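Local coordinates for hypothetical membrane spanning protein (Thermus thermophilus, PDB 2VPZ) that probably serves as the quinone-binding membrane subunit of a polysulfide reductase, passing electrons between membrane quinones and its partner chains, at residues C[11-16]-C[245-250]; C[38-43]-C[116-121]; C[81-84]-C[89-92]; C[96-101]-C[121-126]. One frame throughout, in Å; residues are numbered along the deposited sequence.

Contact 1: residues C[11-16]-C[245-250]; sequences QEFWHW and AGQWQG
Gln247, the centre of an inverse gamma turn near the C terminus, uses its side-chain amide to hold the backbone of Phe13 and Trp14, in the loop that leads into the first long helix. Trp14 lies close to a quinone site: its side chain is about 8 Å from that of His21 and about 9 Å from that of Tyr130, both seen to bind quinones in this protein. Gln247 OE1 accepts two backbone N-H groups. The bond from Trp14 N to Gln247 OE1 is 3.0 Å long and nearly straight, at 166°, and reaches the oxygen from above the carbonyl plane. The second, from Phe13 N to Gln247 OE1 at 2.9 Å, is weak. On the other arm of the amide, Gln247 NE2 donates to Trp14 O over 2.9 Å, in the carbonyl plane and on a lone pair. NE2 also donates to Val243 O. Each polar end of the amide therefore has two partners, which fixes its rotation. The chain behind it is extended beyond CG and packs against the Phe13 ring, with Gln247 CG 3.5 Å from Phe13 CZ. Gln247 OE1 sits over the centre of one face of the Phe13 ring, 3.6 Å above its plane. Phe13 CG lies between its backbone N and carbonyl carbon (chi1 45°), which brings the ring face under the amide oxygen. Phe13 also touches Arg141, and Trp14 NE1 donates to the backbone of another protein's chain. The contact thus joins the loop before helix 16-41 to the loop after helix 227-245.

Contact 2: residues C[38-43]-C[116-121]; sequences LHLKGD and LAWALL
Leu38 O, just ahead of the touching residues His39 and Leu40, accepts two backbone N-H groups as helix 16-41 ends. Asp43 N bonds to Leu38 O at 3.2 Å, and Lys41 N weakly to the same Leu38 O at 3.1 Å. With the weak bond from Gly42 N to His39 O, this is a Schellman motif, with Gly42 at positive phi as its C-prime residue. In this last turn Leu40 faces the start of helix 117-136. Its two methyls split the work. Leu40 CD1 presses on Ala117 CB at 3.4 Å, a close approach. Leu40 CD2 stands over the face of Trp118, 3.9 Å from the centroid of its six-membered ring and only 7° off the normal, in a CH-pi contact. Both torsions of Leu40 (chi1 -109°, chi2 26°) are far from staggered, which may reflect a tight fit. Beside it, His39 CB meets the same Ala117 CB at 3.8 Å, while His39 ND1 bonds to Ala35 O in its own helix. What crosses between the two helices is therefore apolar: methyl against methyl and methyl against indole face.

Contact 3: residues C[81-84]-C[89-92]; sequences LSFH and IWWG
Ser82 and Phe83 have extended backbones, and the loop they form passes the first turns of helix 88-107 so that His84 CA comes 6.2 Å from Trp90 CA. Trp90 points its indole at this loop, with CG anti to the backbone N (chi1 -179°). The indole Trp90 NE1 donates to Ser82 O at 3.0 Å. The bond is bent, at 142°, and the donor lies well above the carbonyl plane. The peptide between Phe83 and His84 lies over one face of the indole, with His84 N 3.4 Å above the plane of the Trp90 indole and offset toward the rim. His84 adds a CH-pi contact, its CB being 4.2 Å from the centroid of the Trp90 five-membered ring. Its imidazole turns an edge toward the indole face in an offset edge-to-face pair, planes at 88°. Phe83 closes the far end of the indole: Phe83 CD1 is 3.8 Å from Trp90 CH2. Phe83, His84 and Trp90 thus form an aromatic cluster where the loop after helix 46-65 leads into helix 88-107, predicted to span the membrane. The Trp90 side chain is about 8 Å from that of Tyr130, a residue seen to bind quinone. An alanine in place of Trp90 would probably leave Ser82 O without its indole donor and free the rings of Phe83 and His84 to shift. Further along the helix Trp90 meets the ring of Trp94. Another protein's chain packs on Trp90, Ser82 and His84, the last two against its backbone.

Contact 4: residues C[96-101]-C[121-126]; sequences LGLGFL and LVFSLV
Phe123 lays one ring face against Leu98, and the two side chains meet at a slant. Leu98 CB stands over that face, 4.0 Å from the centroid of the Phe123 ring and 17° off the normal, in a CH-pi contact. Leu98 CB is 3.8 Å from Phe123 CE1. Leu98 CD1 reaches the far part of the ring, 4.1 Å from Phe123 CZ. The leucine thus follows the ring with two carbons. Phe123 CG is anti to its carbonyl carbon (chi1 -62°), which turns the ring face to Leu98. At the root of the ring the helices come close: Gly99 CA and Phe123 CA are 5.4 Å apart. Phe123 CB lies 4.0 Å from Gly99 CA, where no side chain stands between the helices. The ring also lies beside the Gly99 backbone, with Phe123 CD1 3.9 Å from Gly99 N. A serine replacing Phe123 would remove the face on which Leu98 rests and is likely to leave a gap beside the Gly99 backbone. Phe123 touches Thr102 too, a turn further along helix 88-107. On other sides of the pair, Phe100 packs on helix 46-65, Ser124 meets Leu33 of helix 16-41, and Leu125 meets Leu185 of the second subunit. The contact joins helix 88-107 to helix 117-136, its successor in the chain.

From the N terminus, contact 1 opens first, at 11-16, and closes last, at 245-250, so the other three nest inside its loop. Contact 2 opens at the end of helix 16-41 and closes at the start of helix 117-136. Contact 3 is a short loop nested within it, closing on helix 88-107. Contact 4 then opens further along that helix, in series with contact 3, and crosses contact 2: their segments alternate and share Leu121. Contacts 2 and 4 touch, as do contacts 3 and 4, and together they tie helices 16-41, 88-107 and 117-136. Contact 1 joins the chain ends, its centre about 38 Å from that of contact 2.

Contact 1: residues C[11-16]-C[245-250]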
loop_
_atom_site.group_PDB
_atom_site.type_symbol
_atom_site.label_atom_id
_atom_site.label_comp_id
_atom_site.label_asym_id
_atom_site.label_seq_id
_atom_site.Cartn_x
_atom_site.Cartn_y
_atom_site.Cartn_z
ATOM N N GLN C 11 -28.725 -0.082 -1.355
ATOM C CA GLN C 11 -30.022 -0.085 -2.035
ATOM C C GLN C 11 -30.544 1.340 -2.347
ATOM O O GLN C 11 -30.141 2.320 -1.720
ATOM C CB GLN C 11 -31.081 -0.852 -1.220
ATOM C CG GLN C 11 -31.413 -0.240 0.163
ATOM C CD GLN C 11 -30.393 -0.600 1.267
ATOM O OE1 GLN C 11 -30.358 0.026 2.341
ATOM N NE2 GLN C 11 -29.578 -1.634 1.009
ATOM N N GLU C 12 -31.436 1.422 -3.326
ATOM C CA GLU C 12 -32.070 2.662 -3.764
ATOM C C GLU C 12 -32.669 3.453 -2.572
ATOM O O GLU C 12 -33.516 2.932 -1.841
ATOM C CB GLU C 12 -33.165 2.328 -4.792
ATOM C CG GLU C 12 -33.916 3.504 -5.381
ATOM C CD GLU C 12 -35.237 3.096 -6.036
ATOM O OE1 GLU C 12 -36.197 2.787 -5.290
ATOM O OE2 GLU C 12 -35.285 3.055 -7.282
ATOM N N PHE C 13 -32.212 4.694 -2.377
ATOM C CA PHE C 13 -32.687 5.582 -1.302
ATOM C C PHE C 13 -33.745 6.606 -1.794
ATOM O O PHE C 13 -34.483 7.161 -0.979
ATOM C CB PHE C 13 -31.498 6.311 -0.607
ATOM C CG PHE C 13 -30.447 6.899 -1.567
ATOM C CD1 PHE C 13 -30.543 8.222 -2.039
ATOM C CD2 PHE C 13 -29.382 6.110 -2.025
ATOM C CE1 PHE C 13 -29.590 8.748 -2.962
ATOM C CE2 PHE C 13 -28.420 6.617 -2.949
ATOM C CZ PHE C 13 -28.530 7.939 -3.418
ATOM N N TRP C 14 -33.800 6.864 -3.108
ATOM C CA TRP C 14 -34.786 7.791 -3.739
ATOM C C TRP C 14 -35.582 6.986 -4.789
ATOM O O TRP C 14 -35.023 6.589 -5.817
ATOM C CB TRP C 14 -34.114 9.036 -4.386
ATOM C CG TRP C 14 -33.599 10.083 -3.369
ATOM C CD1 TRP C 14 -34.062 10.276 -2.088
ATOM C CD2 TRP C 14 -32.489 11.015 -3.526
ATOM N NE1 TRP C 14 -33.309 11.241 -1.449
ATOM C CE2 TRP C 14 -32.341 11.705 -2.299
ATOM C CE3 TRP C 14 -31.602 11.321 -4.578
ATOM C CZ2 TRP C 14 -31.340 12.697 -2.093
ATOM C CZ3 TRP C 14 -30.597 12.310 -4.383
ATOM C CH2 TRP C 14 -30.482 12.976 -3.143
ATOM N N HIS C 15 -36.871 6.778 -4.507
ATOM C CA HIS C 15 -37.814 5.984 -5.292
ATOM C C HIS C 15 -38.553 6.676 -6.454
ATOM O O HIS C 15 -38.275 7.839 -6.755
ATOM C CB HIS C 15 -38.758 5.339 -4.236
ATOM C CG HIS C 15 -38.087 4.716 -3.057
ATOM N ND1 HIS C 15 -37.309 3.607 -3.179
ATOM C CD2 HIS C 15 -37.994 5.097 -1.774
ATOM C CE1 HIS C 15 -36.744 3.334 -2.028
ATOM N NE2 HIS C 15 -37.146 4.228 -1.150
ATOM N N TRP C 16 -39.458 5.955 -7.112
ATOM C CA TRP C 16 -40.269 6.497 -8.200
ATOM C C TRP C 16 -41.017 7.728 -7.639
ATOM O O TRP C 16 -41.285 8.698 -8.343
ATOM C CB TRP C 16 -41.320 5.482 -8.715
ATOM C CG TRP C 16 -42.513 5.194 -7.748
ATOM C CD1 TRP C 16 -42.578 4.218 -6.774
ATOM C CD2 TRP C 16 -43.760 5.932 -7.639
ATOM N NE1 TRP C 16 -43.766 4.316 -6.081
ATOM C CE2 TRP C 16 -44.506 5.353 -6.582
ATOM C CE3 TRP C 16 -44.307 7.033 -8.327
ATOM C CZ2 TRP C 16 -45.786 5.835 -6.196
ATOM C CZ3 TRP C 16 -45.584 7.524 -7.948
ATOM C CH2 TRP C 16 -46.303 6.918 -6.884
ATOM N N ALA C 245 -31.284 6.057 -12.093
ATOM C CA ALA C 245 -30.067 5.398 -12.561
ATOM C C ALA C 245 -28.725 5.889 -11.988
ATOM O O ALA C 245 -27.698 5.201 -12.107
ATOM C CB ALA C 245 -29.992 5.431 -14.115
ATOM N N GLY C 246 -28.707 7.056 -11.361
ATOM C CA GLY C 246 -27.471 7.596 -10.829
ATOM C C GLY C 246 -27.082 7.267 -9.393
ATOM O O GLY C 246 -26.041 7.738 -8.894
ATOM N N GLN C 247 -27.911 6.472 -8.709
ATOM C CA GLN C 247 -27.704 6.051 -7.293
ATOM C C GLN C 247 -26.788 4.831 -7.261
ATOM O O GLN C 247 -27.183 3.745 -6.855
ATOM C CB GLN C 247 -29.045 5.680 -6.624
ATOM C CG GLN C 247 -29.977 6.871 -6.422
ATOM C CD GLN C 247 -31.428 6.511 -6.043
ATOM O OE1 GLN C 247 -31.702 5.945 -4.976
ATOM N NE2 GLN C 247 -32.369 6.860 -6.924
ATOM N N TRP C 248 -25.541 5.067 -7.643
ATOM C CA TRP C 248 -24.537 4.008 -7.784
ATOM C C TRP C 248 -23.174 4.598 -7.360
ATOM O O TRP C 248 -22.839 5.715 -7.730
ATOM C CB TRP C 248 -24.567 3.610 -9.273
ATOM C CG TRP C 248 -23.554 2.605 -9.770
ATOM C CD1 TRP C 248 -23.455 1.284 -9.414
ATOM C CD2 TRP C 248 -22.483 2.837 -10.718
ATOM N NE1 TRP C 248 -22.398 0.695 -10.075
ATOM C CE2 TRP C 248 -21.788 1.616 -10.880
ATOM C CE3 TRP C 248 -22.051 3.957 -11.452
ATOM C CZ2 TRP C 248 -20.669 1.481 -11.736
ATOM C CZ3 TRP C 248 -20.926 3.833 -12.314
ATOM C CH2 TRP C 248 -20.260 2.597 -12.443
ATOM N N GLN C 249 -22.402 3.832 -6.575
ATOM C CA GLN C 249 -21.062 4.234 -6.044
ATOM C C GLN C 249 -19.963 3.694 -6.957
ATOM O O GLN C 249 -18.849 4.255 -7.094
ATOM C CB GLN C 249 -20.815 3.579 -4.718
ATOM C CG GLN C 249 -21.874 3.645 -3.684
ATOM C CD GLN C 249 -21.559 4.745 -2.727
ATOM O OE1 GLN C 249 -21.921 4.720 -1.552
ATOM N NE2 GLN C 249 -20.828 5.739 -3.234
ATOM N N GLY C 250 -20.340 2.492 -7.374
ATOM C CA GLY C 250 -19.599 1.560 -8.176
ATOM C C GLY C 250 -18.178 1.590 -8.605
ATOM O O GLY C 250 -17.718 2.622 -9.122
#

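Contact 2: residues C[38-43]-C[116-121]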
loop_
_atom_site.group_PDB
_atom_site.type_symbol
_atom_site.label_atom_id
_atom_site.label_comp_id
_atom_site.label_asym_id
_atom_site.label_seq_id
_atom_site.Cartn_x
_atom_site.Cartn_y
_atom_site.Cartn_z
ATOM N N LEU C 38 -43.392 38.027 -16.410
ATOM C CA LEU C 38 -44.660 38.583 -16.923
ATOM C C LEU C 38 -45.019 39.840 -16.116
ATOM O O LEU C 38 -45.322 40.886 -16.686
ATOM C CB LEU C 38 -45.809 37.555 -16.929
ATOM C CG LEU C 38 -45.786 36.520 -18.078
ATOM C CD1 LEU C 38 -46.804 35.394 -17.818
ATOM C CD2 LEU C 38 -46.058 37.209 -19.431
ATOM N N HIS C 39 -44.987 39.737 -14.793
ATOM C CA HIS C 39 -45.240 40.908 -13.959
ATOM C C HIS C 39 -44.255 42.014 -14.347
ATOM O O HIS C 39 -44.596 43.203 -14.305
ATOM C CB HIS C 39 -45.087 40.614 -12.464
ATOM C CG HIS C 39 -46.315 40.200 -11.758
ATOM N ND1 HIS C 39 -46.707 38.896 -11.673
ATOM C CD2 HIS C 39 -47.280 40.919 -11.183
ATOM C CE1 HIS C 39 -47.878 38.831 -11.084
ATOM N NE2 HIS C 39 -48.247 40.054 -10.775
ATOM N N LEU C 40 -43.047 41.622 -14.732
ATOM C CA LEU C 40 -42.010 42.580 -15.093
ATOM C C LEU C 40 -42.229 43.296 -16.459
ATOM O O LEU C 40 -41.811 44.437 -16.618
ATOM C CB LEU C 40 -40.597 41.950 -14.926
ATOM C CG LEU C 40 -39.610 42.377 -13.783
ATOM C CD1 LEU C 40 -40.387 42.936 -12.578
ATOM C CD2 LEU C 40 -38.702 41.189 -13.363
ATOM N N LYS C 41 -42.869 42.644 -17.434
ATOM C CA LYS C 41 -43.191 43.300 -18.728
ATOM C C LYS C 41 -44.526 44.054 -18.552
ATOM O O LYS C 41 -44.998 44.714 -19.471
ATOM C CB LYS C 41 -43.423 42.309 -19.889
ATOM C CG LYS C 41 -42.312 41.342 -20.217
ATOM C CD LYS C 41 -41.082 42.050 -20.802
ATOM C CE LYS C 41 -40.007 41.073 -21.328
ATOM N NZ LYS C 41 -39.490 41.429 -22.703
ATOM N N GLY C 42 -45.143 43.908 -17.385
ATOM C CA GLY C 42 -46.438 44.497 -17.158
ATOM C C GLY C 42 -47.541 43.841 -18.006
ATOM O O GLY C 42 -48.617 44.430 -18.207
ATOM N N ASP C 43 -47.289 42.634 -18.525
ATOM C CA ASP C 43 -48.281 41.887 -19.347
ATOM C C ASP C 43 -49.482 41.401 -18.486
ATOM O O ASP C 43 -49.298 41.045 -17.311
ATOM C CB ASP C 43 -47.619 40.699 -20.113
ATOM C CG ASP C 43 -48.626 39.867 -20.943
ATOM O OD1 ASP C 43 -49.414 39.115 -20.320
ATOM O OD2 ASP C 43 -48.624 39.970 -22.196
ATOM N N LEU C 116 -41.561 43.051 -5.459
ATOM C CA LEU C 116 -42.104 41.724 -5.153
ATOM C C LEU C 116 -41.911 40.883 -6.449
ATOM O O LEU C 116 -41.726 39.675 -6.365
ATOM C CB LEU C 116 -43.594 41.741 -4.735
ATOM C CG LEU C 116 -43.968 42.362 -3.367
ATOM C CD1 LEU C 116 -45.491 42.243 -3.070
ATOM C CD2 LEU C 116 -43.138 41.689 -2.252
ATOM N N ALA C 117 -41.941 41.490 -7.634
ATOM C CA ALA C 117 -41.714 40.738 -8.888
ATOM C C ALA C 117 -40.219 40.363 -9.126
ATOM O O ALA C 117 -39.933 39.380 -9.821
ATOM C CB ALA C 117 -42.285 41.486 -10.123
ATOM N N TRP C 118 -39.282 41.155 -8.584
ATOM C CA TRP C 118 -37.825 40.901 -8.681
ATOM C C TRP C 118 -37.470 39.820 -7.648
ATOM O O TRP C 118 -36.588 38.984 -7.883
ATOM C CB TRP C 118 -36.990 42.168 -8.418
ATOM C CG TRP C 118 -36.783 43.061 -9.622
ATOM C CD1 TRP C 118 -37.291 44.325 -9.808
ATOM C CD2 TRP C 118 -36.007 42.769 -10.807
ATOM N NE1 TRP C 118 -36.876 44.825 -11.020
ATOM C CE2 TRP C 118 -36.091 43.898 -11.654
ATOM C CE3 TRP C 118 -35.252 41.663 -11.232
ATOM C CZ2 TRP C 118 -35.446 43.958 -12.917
ATOM C CZ3 TRP C 118 -34.603 41.713 -12.497
ATOM C CH2 TRP C 118 -34.710 42.860 -13.315
ATOM N N ALA C 119 -38.150 39.876 -6.503
ATOM C CA ALA C 119 -37.997 38.874 -5.440
ATOM C C ALA C 119 -38.449 37.517 -6.036
ATOM O O ALA C 119 -37.693 36.543 -5.971
ATOM C CB ALA C 119 -38.868 39.209 -4.195
ATOM N N LEU C 120 -39.659 37.462 -6.604
ATOM C CA LEU C 120 -40.138 36.211 -7.206
ATOM C C LEU C 120 -39.118 35.792 -8.245
ATOM O O LEU C 120 -38.857 34.601 -8.442
ATOM C CB LEU C 120 -41.537 36.318 -7.879
ATOM C CG LEU C 120 -42.124 34.935 -8.292
ATOM C CD1 LEU C 120 -42.332 34.047 -7.038
ATOM C CD2 LEU C 120 -43.443 35.111 -9.062
ATOM N N LEU C 121 -38.486 36.753 -8.915
ATOM C CA LEU C 121 -37.473 36.350 -9.898
ATOM C C LEU C 121 -36.278 35.640 -9.234
ATOM O O LEU C 121 -35.823 34.615 -9.734
ATOM C CB LEU C 121 -36.936 37.509 -10.737
ATOM C CG LEU C 121 -35.958 36.933 -11.797
ATOM C CD1 LEU C 121 -36.612 36.954 -13.187
ATOM C CD2 LEU C 121 -34.625 37.699 -11.802
#

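Contact 3: residues C[81-84]-C[89-92]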
loop_
_atom_site.group_PDB
_atom_site.type_symbol
_atom_site.label_atom_id
_atom_site.label_comp_id
_atom_site.label_asym_id
_atom_site.label_seq_id
_atom_site.Cartn_x
_atom_site.Cartn_y
_atom_site.Cartn_z
ATOM N N LEU C 81 -35.872 26.679 11.048
ATOM C CA LEU C 81 -35.356 27.289 12.276
ATOM C C LEU C 81 -33.822 27.226 12.322
ATOM O O LEU C 81 -33.232 27.393 13.378
ATOM C CB LEU C 81 -35.944 26.617 13.538
ATOM C CG LEU C 81 -37.470 26.475 13.691
ATOM C CD1 LEU C 81 -37.820 25.224 14.523
ATOM C CD2 LEU C 81 -38.093 27.731 14.312
ATOM N N SER C 82 -33.171 26.969 11.187
ATOM C CA SER C 82 -31.717 26.909 11.179
ATOM C C SER C 82 -31.129 27.461 9.872
ATOM O O SER C 82 -31.845 27.756 8.909
ATOM C CB SER C 82 -31.223 25.477 11.466
ATOM O OG SER C 82 -31.426 24.621 10.363
ATOM N N PHE C 83 -29.802 27.580 9.858
ATOM C CA PHE C 83 -29.057 28.123 8.728
ATOM C C PHE C 83 -28.035 27.092 8.168
ATOM O O PHE C 83 -26.993 26.879 8.787
ATOM C CB PHE C 83 -28.361 29.398 9.235
ATOM C CG PHE C 83 -27.642 30.177 8.178
ATOM C CD1 PHE C 83 -28.334 30.704 7.092
ATOM C CD2 PHE C 83 -26.266 30.387 8.269
ATOM C CE1 PHE C 83 -27.667 31.436 6.097
ATOM C CE2 PHE C 83 -25.577 31.117 7.280
ATOM C CZ PHE C 83 -26.281 31.641 6.192
ATOM N N HIS C 84 -28.337 26.457 7.032
ATOM C CA HIS C 84 -27.431 25.500 6.404
ATOM C C HIS C 84 -27.174 25.844 4.937
ATOM O O HIS C 84 -27.671 25.173 4.020
ATOM C CB HIS C 84 -27.956 24.061 6.687
ATOM C CG HIS C 84 -28.028 23.690 8.115
ATOM N ND1 HIS C 84 -26.916 23.465 8.859
ATOM C CD2 HIS C 84 -29.057 23.653 8.963
ATOM C CE1 HIS C 84 -27.242 23.317 10.117
ATOM N NE2 HIS C 84 -28.551 23.425 10.210
ATOM N N ILE C 89 -30.726 21.064 -0.434
ATOM C CA ILE C 89 -32.107 20.864 0.014
ATOM C C ILE C 89 -32.561 21.996 0.946
ATOM O O ILE C 89 -33.742 22.321 1.010
ATOM C CB ILE C 89 -32.336 19.475 0.720
ATOM C CG1 ILE C 89 -31.993 18.328 -0.230
ATOM C CG2 ILE C 89 -33.820 19.351 1.197
ATOM C CD1 ILE C 89 -33.137 17.918 -1.182
ATOM N N TRP C 90 -31.620 22.594 1.668
ATOM C CA TRP C 90 -31.957 23.715 2.535
ATOM C C TRP C 90 -32.285 24.928 1.613
ATOM O O TRP C 90 -33.310 25.606 1.806
ATOM C CB TRP C 90 -30.810 24.020 3.496
ATOM C CG TRP C 90 -31.101 25.135 4.430
ATOM C CD1 TRP C 90 -31.694 25.068 5.675
ATOM C CD2 TRP C 90 -30.823 26.524 4.203
ATOM N NE1 TRP C 90 -31.793 26.332 6.220
ATOM C CE2 TRP C 90 -31.271 27.241 5.341
ATOM C CE3 TRP C 90 -30.246 27.239 3.135
ATOM C CZ2 TRP C 90 -31.144 28.648 5.448
ATOM C CZ3 TRP C 90 -30.116 28.643 3.233
ATOM C CH2 TRP C 90 -30.569 29.327 4.385
ATOM N N TRP C 91 -31.438 25.189 0.615
ATOM C CA TRP C 91 -31.694 26.267 -0.348
ATOM C C TRP C 91 -33.088 26.048 -0.975
ATOM O O TRP C 91 -33.916 26.949 -0.957
ATOM C CB TRP C 91 -30.628 26.367 -1.455
ATOM C CG TRP C 91 -29.388 27.091 -0.985
ATOM C CD1 TRP C 91 -28.273 26.528 -0.427
ATOM C CD2 TRP C 91 -29.177 28.533 -0.910
ATOM N NE1 TRP C 91 -27.400 27.506 -0.012
ATOM C CE2 TRP C 91 -27.920 28.741 -0.290
ATOM C CE3 TRP C 91 -29.934 29.662 -1.301
ATOM C CZ2 TRP C 91 -27.384 30.037 -0.051
ATOM C CZ3 TRP C 91 -29.402 30.965 -1.064
ATOM C CH2 TRP C 91 -28.134 31.127 -0.441
ATOM N N GLY C 92 -33.344 24.838 -1.472
ATOM C CA GLY C 92 -34.632 24.529 -2.061
ATOM C C GLY C 92 -35.875 24.781 -1.214
ATOM O O GLY C 92 -36.925 25.193 -1.731
#

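Contact 4: residues C[96-101]-C[121-126]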
loop_
_atom_site.group_PDB
_atom_site.type_symbol
_atom_site.label_atom_id
_atom_site.label_comp_id
_atom_site.label_asym_id
_atom_site.label_seq_id
_atom_site.Cartn_x
_atom_site.Cartn_y
_atom_site.Cartn_z
ATOM N N LEU C 96 -38.614 28.036 -2.644
ATOM C CA LEU C 96 -40.031 27.656 -2.892
ATOM C C LEU C 96 -40.923 28.374 -1.825
ATOM O O LEU C 96 -41.808 29.171 -2.169
ATOM C CB LEU C 96 -40.213 26.109 -2.804
ATOM C CG LEU C 96 -39.417 25.115 -3.693
ATOM C CD1 LEU C 96 -39.222 23.735 -2.996
ATOM C CD2 LEU C 96 -40.094 24.939 -5.071
ATOM N N GLY C 97 -40.655 28.082 -0.549
ATOM C CA GLY C 97 -41.360 28.663 0.591
ATOM C C GLY C 97 -41.559 30.175 0.498
ATOM O O GLY C 97 -42.708 30.634 0.453
ATOM N N LEU C 98 -40.468 30.946 0.470
ATOM C CA LEU C 98 -40.491 32.422 0.318
ATOM C C LEU C 98 -41.082 32.812 -1.067
ATOM O O LEU C 98 -41.752 33.841 -1.198
ATOM C CB LEU C 98 -39.092 33.079 0.483
ATOM C CG LEU C 98 -38.335 32.961 1.821
ATOM C CD1 LEU C 98 -36.816 33.159 1.622
ATOM C CD2 LEU C 98 -38.892 33.950 2.860
ATOM N N GLY C 99 -40.827 32.005 -2.093
ATOM C CA GLY C 99 -41.373 32.253 -3.411
ATOM C C GLY C 99 -42.894 32.103 -3.444
ATOM O O GLY C 99 -43.573 32.660 -4.315
ATOM N N PHE C 100 -43.436 31.368 -2.479
ATOM C CA PHE C 100 -44.885 31.115 -2.339
ATOM C C PHE C 100 -45.562 32.266 -1.551
ATOM O O PHE C 100 -46.764 32.542 -1.743
ATOM C CB PHE C 100 -45.121 29.739 -1.680
ATOM C CG PHE C 100 -46.586 29.346 -1.509
ATOM C CD1 PHE C 100 -47.238 28.546 -2.457
ATOM C CD2 PHE C 100 -47.295 29.755 -0.380
ATOM C CE1 PHE C 100 -48.580 28.156 -2.279
ATOM C CE2 PHE C 100 -48.639 29.377 -0.184
ATOM C CZ PHE C 100 -49.281 28.575 -1.135
ATOM N N LEU C 101 -44.818 32.930 -0.659
ATOM C CA LEU C 101 -45.314 34.108 0.086
ATOM C C LEU C 101 -45.263 35.280 -0.907
ATOM O O LEU C 101 -46.266 35.987 -1.118
ATOM C CB LEU C 101 -44.442 34.484 1.315
ATOM C CG LEU C 101 -44.113 33.489 2.430
ATOM C CD1 LEU C 101 -43.266 34.171 3.526
ATOM C CD2 LEU C 101 -45.401 32.892 3.030
ATOM N N LEU C 121 -38.486 36.753 -8.915
ATOM C CA LEU C 121 -37.473 36.350 -9.898
ATOM C C LEU C 121 -36.278 35.640 -9.234
ATOM O O LEU C 121 -35.823 34.615 -9.734
ATOM C CB LEU C 121 -36.936 37.509 -10.737
ATOM C CG LEU C 121 -35.958 36.933 -11.797
ATOM C CD1 LEU C 121 -36.612 36.954 -13.187
ATOM C CD2 LEU C 121 -34.625 37.699 -11.802
ATOM N N VAL C 122 -35.760 36.182 -8.136
ATOM C CA VAL C 122 -34.612 35.582 -7.465
ATOM C C VAL C 122 -34.897 34.239 -6.759
ATOM O O VAL C 122 -34.039 33.342 -6.749
ATOM C CB VAL C 122 -33.956 36.567 -6.434
ATOM C CG1 VAL C 122 -33.153 35.762 -5.390
ATOM C CG2 VAL C 122 -33.044 37.589 -7.161
ATOM N N PHE C 123 -36.086 34.094 -6.166
ATOM C CA PHE C 123 -36.468 32.853 -5.473
ATOM C C PHE C 123 -36.784 31.736 -6.462
ATOM O O PHE C 123 -36.623 30.554 -6.146
ATOM C CB PHE C 123 -37.649 33.069 -4.523
ATOM C CG PHE C 123 -37.380 34.043 -3.410
ATOM C CD1 PHE C 123 -38.368 34.921 -2.966
ATOM C CD2 PHE C 123 -36.112 34.113 -2.839
ATOM C CE1 PHE C 123 -38.095 35.860 -1.972
ATOM C CE2 PHE C 123 -35.817 35.043 -1.841
ATOM C CZ PHE C 123 -36.813 35.925 -1.408
ATOM N N SER C 124 -37.222 32.108 -7.656
ATOM C CA SER C 124 -37.526 31.117 -8.677
ATOM C C SER C 124 -36.195 30.676 -9.340
ATOM O O SER C 124 -36.150 29.644 -10.018
ATOM C CB SER C 124 -38.556 31.656 -9.700
ATOM O OG SER C 124 -37.956 32.412 -10.727
ATOM N N LEU C 125 -35.111 31.436 -9.167
ATOM C CA LEU C 125 -33.817 31.005 -9.733
ATOM C C LEU C 125 -33.148 30.043 -8.704
ATOM O O LEU C 125 -32.465 29.094 -9.086
ATOM C CB LEU C 125 -32.896 32.213 -10.129
ATOM C CG LEU C 125 -33.223 32.855 -11.513
ATOM C CD1 LEU C 125 -32.376 34.112 -11.802
ATOM C CD2 LEU C 125 -33.016 31.809 -12.619
ATOM N N VAL C 126 -33.397 30.270 -7.413
ATOM C CA VAL C 126 -32.920 29.380 -6.352
ATOM C C VAL C 126 -33.612 27.993 -6.550
ATOM O O VAL C 126 -32.926 26.987 -6.622
ATOM C CB VAL C 126 -33.248 29.951 -4.904
ATOM C CG1 VAL C 126 -32.891 28.918 -3.806
ATOM C CG2 VAL C 126 -32.503 31.280 -4.674
#